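Local coordinates for hemolysin activator protein CdiB (Acinetobacter baumannii ACICU, PDB 6WIL) that probably exports the large toxin protein of a contact-dependent growth inhibition system across the outer membrane, as a two-partner secretion transporter of the Omp85 superfamily, at residues Leu47-Ser52 / Gly96-His101; Leu371-Leu376 / Thr424-Leu429. All coordinates share one frame; numbering follows the deposited sequence.

Contact 1: Leu47-Ser52 / Gly96-His101; sequences LVVEES and GTQSLH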
# COMPACT_ATOMS: atom_id res chain seq x y z
N LEU A 47 -0.24 29.28 -27.65
CA LEU A 47 0.11 28.48 -28.81
C LEU A 47 0.08 29.28 -30.11
O LEU A 47 0.90 29.01 -31.00
CB LEU A 47 -0.85 27.29 -28.94
CG LEU A 47 -1.07 26.47 -27.67
CD1 LEU A 47 -2.22 25.49 -27.84
CD2 LEU A 47 0.21 25.73 -27.28
N VAL A 48 -0.81 30.25 -30.22
CA VAL A 48 -0.96 31.06 -31.42
C VAL A 48 -0.12 32.32 -31.28
O VAL A 48 -0.21 33.03 -30.27
CB VAL A 48 -2.43 31.41 -31.68
CG1 VAL A 48 -2.58 32.25 -32.94
CG2 VAL A 48 -3.26 30.14 -31.77
N VAL A 49 0.70 32.60 -32.29
CA VAL A 49 1.51 33.82 -32.35
C VAL A 49 1.21 34.53 -33.67
O VAL A 49 0.55 33.98 -34.56
CB VAL A 49 3.02 33.52 -32.21
CG1 VAL A 49 3.33 32.95 -30.84
CG2 VAL A 49 3.47 32.57 -33.30
N GLU A 50 1.69 35.77 -33.78
CA GLU A 50 1.50 36.57 -34.99
C GLU A 50 2.58 36.21 -36.00
O GLU A 50 3.78 36.29 -35.69
CB GLU A 50 1.53 38.06 -34.65
N GLU A 51 2.17 35.82 -37.21
CA GLU A 51 3.06 35.19 -38.17
C GLU A 51 2.92 35.80 -39.56
O GLU A 51 1.90 36.42 -39.88
CB GLU A 51 2.80 33.69 -38.25
CG GLU A 51 2.37 33.11 -36.93
CD GLU A 51 2.67 31.65 -36.82
OE1 GLU A 51 1.74 30.88 -36.53
OE2 GLU A 51 3.84 31.27 -37.03
N SER A 52 3.94 35.57 -40.39
CA SER A 52 4.04 36.27 -41.66
C SER A 52 2.96 35.77 -42.62
O SER A 52 2.04 36.55 -42.93
CB SER A 52 5.46 36.14 -42.23
OG SER A 52 6.43 36.18 -41.19
N GLY A 96 -0.07 30.43 -38.57
CA GLY A 96 1.10 30.22 -39.39
C GLY A 96 1.91 29.03 -38.89
O GLY A 96 1.54 28.33 -37.95
N THR A 97 3.06 28.84 -39.54
CA THR A 97 3.84 27.62 -39.32
C THR A 97 4.26 27.47 -37.86
O THR A 97 4.27 26.35 -37.32
CB THR A 97 5.08 27.60 -40.23
OG1 THR A 97 5.99 28.63 -39.83
CG2 THR A 97 4.68 27.81 -41.68
N GLN A 98 4.61 28.57 -37.19
CA GLN A 98 5.09 28.45 -35.82
C GLN A 98 3.95 28.10 -34.86
O GLN A 98 4.14 27.29 -33.95
CB GLN A 98 5.81 29.72 -35.38
CG GLN A 98 6.31 29.68 -33.95
CD GLN A 98 7.19 28.47 -33.68
OE1 GLN A 98 8.06 28.13 -34.49
NE2 GLN A 98 6.96 27.80 -32.56
N SER A 99 2.77 28.70 -35.03
CA SER A 99 1.64 28.35 -34.17
C SER A 99 1.18 26.92 -34.44
O SER A 99 0.79 26.21 -33.51
CB SER A 99 0.47 29.31 -34.37
OG SER A 99 0.84 30.65 -34.11
N LEU A 100 1.19 26.50 -35.71
CA LEU A 100 0.81 25.14 -36.03
C LEU A 100 1.74 24.14 -35.36
O LEU A 100 1.30 23.10 -34.85
CB LEU A 100 0.80 24.94 -37.55
CG LEU A 100 0.43 23.55 -38.07
CD1 LEU A 100 -0.93 23.13 -37.55
CD2 LEU A 100 0.46 23.53 -39.59
N HIS A 101 3.04 24.45 -35.32
CA HIS A 101 3.99 23.59 -34.62
C HIS A 101 3.68 23.52 -33.13
O HIS A 101 3.81 22.46 -32.51
CB HIS A 101 5.42 24.10 -34.85
CG HIS A 101 6.47 23.23 -34.25
ND1 HIS A 101 6.41 21.85 -34.28
CD2 HIS A 101 7.63 23.54 -33.60
CE1 HIS A 101 7.48 21.35 -33.68
NE2 HIS A 101 8.23 22.35 -33.26
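The carboxylate of Glu51 reaches into the first turn of the helix that starts at Thr97 and is held there by backbone N-H groups and the hydroxyl of Ser99. OE2 takes the N-H of Gln98 on its syn lone pair, 2.8 Å from OE2 to Gln98 N. Ser99 N lies 2.8 Å from Glu51 OE1 on the syn side, 30° out of the carboxylate plane. Ser99 OG donates to the same OE1 from above that plane, 2.6 Å away. Both donors come from the same face. A weak bond from Gly96 N also ends on OE1. Glu51 CG is anti to its own carbonyl carbon, and the chain runs extended beyond it, its CD 3.3 Å from Gly96 CA.

With Gly96 at the N-cap position, an acidic side chain more than 40 residues earlier in the chain thus supplies acceptors to the N-H groups of the first helical turn. The positive end of the helix dipole would be expected to stabilise the negative charge of Glu51. Helix 97-113 belongs to the ShlB-type POTRA domain, and segment 47-52, from the loop between helix 8-27 and strand 55-56, packs on its N-terminal end.

Ser99 OG, a donor to Glu51, is in turn the acceptor of a nearly straight bond from Val49 N (2.7 Å from N to OG, 170° at the hydrogen). The hydroxyl therefore relays between loop backbone and carboxylate. Val49 CG2 sits 3.4 Å from Ser99 OG and also touches Gln98 CG, while Leu47 O receives a CA-H...O contact from Ser99 CA. Gln88 OE1 accepts from the backbone N of both Leu47 and Val48.

Contact 2: Leu371-Leu376 / Thr424-Leu429; sequences LGNAVL and TTPFLL
Val375 and Thr424 form an antiparallel hydrogen-bonded pair, with Val375 N 2.9 Å from Thr424 O and Thr424 N 2.9 Å from Val375 O, on strand segments whose directions differ by 163°. Their side chains stand on the same face of the sheet, where Val375 touches Arg368 and Tyr370 of the preceding strand and Thr424 touches Gln435 and Arg437 of the following one. Ala374 CA adds a CA-H...O contact to Thr424 O, which thus receives both this C-H and the Val375 N-H.

Ala374 CB lies 3.8 Å from both CB and OG1 of Thr425. Anti to the backbone N (chi1 -176°), OG1 lies beside the carbonyl carbon, near Ala374 CB and within hydrogen-bonding reach of Pro426 O, to which it donates. Farther out, the proline ring closes against the turn: Pro426 CG meets Asn373 CB at 3.7 Å, and CD approaches Asn373 O at 3.5 Å.

Phe427 to Leu429 run on past the turn, making no contact with segment 371-376. A tight type II' turn, Leu371 to Ala374, joins 349-371 to 374-386, whose pairing with 414-429 continues the next-neighbour antiparallel meander of a 16-stranded outer-membrane barrel, as in Omp85 family transporters.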
# COMPACT_ATOMS: atom_id res chain seq x y z
N LEU A 371 6.52 12.50 -4.60
CA LEU A 371 7.04 13.81 -4.98
C LEU A 371 8.50 13.85 -4.60
O LEU A 371 8.84 13.74 -3.42
CB LEU A 371 6.26 14.94 -4.31
CG LEU A 371 6.48 16.33 -4.93
CD1 LEU A 371 6.21 16.29 -6.43
CD2 LEU A 371 5.60 17.37 -4.25
N GLY A 372 9.37 13.97 -5.60
CA GLY A 372 10.80 13.86 -5.34
C GLY A 372 11.12 12.48 -4.81
O GLY A 372 10.79 11.46 -5.42
N ASN A 373 11.78 12.44 -3.65
CA ASN A 373 12.06 11.19 -2.96
C ASN A 373 11.09 10.94 -1.80
O ASN A 373 11.33 10.03 -1.00
CB ASN A 373 13.50 11.18 -2.45
CG ASN A 373 14.49 11.62 -3.50
OD1 ASN A 373 15.26 12.56 -3.29
ND2 ASN A 373 14.48 10.95 -4.65
N ALA A 374 10.03 11.73 -1.70
CA ALA A 374 9.05 11.58 -0.63
C ALA A 374 7.91 10.68 -1.09
O ALA A 374 7.49 10.72 -2.25
CB ALA A 374 8.50 12.94 -0.20
N VAL A 375 7.42 9.86 -0.16
CA VAL A 375 6.32 8.94 -0.42
C VAL A 375 5.19 9.26 0.55
O VAL A 375 5.43 9.41 1.76
CB VAL A 375 6.76 7.47 -0.28
CG1 VAL A 375 5.66 6.54 -0.76
CG2 VAL A 375 8.05 7.22 -1.03
N LEU A 376 3.98 9.38 0.03
CA LEU A 376 2.78 9.59 0.84
C LEU A 376 1.75 8.55 0.45
O LEU A 376 1.40 8.43 -0.73
CB LEU A 376 2.21 11.00 0.65
CG LEU A 376 0.90 11.27 1.39
CD1 LEU A 376 1.14 11.47 2.87
CD2 LEU A 376 0.16 12.46 0.79
N THR A 424 6.93 9.59 4.28
CA THR A 424 8.36 9.35 4.39
C THR A 424 9.09 10.31 3.46
O THR A 424 8.67 10.52 2.32
CB THR A 424 8.72 7.90 4.02
OG1 THR A 424 8.39 7.03 5.10
CG2 THR A 424 10.19 7.75 3.69
N THR A 425 10.18 10.90 3.95
CA THR A 425 11.04 11.71 3.10
C THR A 425 12.45 11.70 3.68
O THR A 425 12.62 11.63 4.90
CB THR A 425 10.54 13.15 2.97
OG1 THR A 425 11.38 13.86 2.04
CG2 THR A 425 10.56 13.86 4.31
N PRO A 426 13.47 11.74 2.83
CA PRO A 426 14.82 12.03 3.30
C PRO A 426 15.03 13.53 3.45
O PRO A 426 14.31 14.35 2.86
CB PRO A 426 15.71 11.45 2.20
CG PRO A 426 14.88 11.58 0.97
CD PRO A 426 13.45 11.35 1.41
N PHE A 427 16.03 13.89 4.25
CA PHE A 427 16.38 15.29 4.44
C PHE A 427 17.75 15.35 5.08
O PHE A 427 18.25 14.38 5.65
CB PHE A 427 15.34 16.02 5.31
CG PHE A 427 15.30 15.57 6.74
CD1 PHE A 427 14.67 14.39 7.10
CD2 PHE A 427 15.90 16.33 7.74
CE1 PHE A 427 14.63 13.97 8.42
CE2 PHE A 427 15.86 15.92 9.06
CZ PHE A 427 15.23 14.74 9.40
N LEU A 428 18.37 16.53 4.97
CA LEU A 428 19.67 16.78 5.58
C LEU A 428 19.49 17.29 7.00
O LEU A 428 18.66 18.17 7.25
CB LEU A 428 20.47 17.78 4.74
CG LEU A 428 21.19 17.20 3.52
CD1 LEU A 428 21.76 18.32 2.66
CD2 LEU A 428 22.29 16.26 3.98
N LEU A 429 20.27 16.73 7.93
CA LEU A 429 20.21 17.11 9.34
C LEU A 429 21.64 17.25 9.84
O LEU A 429 22.36 16.25 9.95
CB LEU A 429 19.45 16.09 10.17
CG LEU A 429 19.49 16.34 11.68
CD1 LEU A 429 18.57 17.49 12.06
CD2 LEU A 429 19.15 15.08 12.45

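Contact 1 and contact 2 lie in different parts of the transporter, their centres about 42 Å apart and their nearest atoms about 24 Å apart, with no touch between them. They follow in series along the chain: contact 1 is complete by His101, well before contact 2 opens at Leu371. The first ties a loop between helix 8-27 and strand 55-56 to helix 97-113 of the first POTRA domain; the second joins adjacent strands 374-386 and 414-429 of the closed barrel. They share no helix, strand or sheet. Contact 1 thus belongs to the POTRA region, which in this family probably receives the secreted partner, and contact 2 to the membrane barrel through which it probably passes.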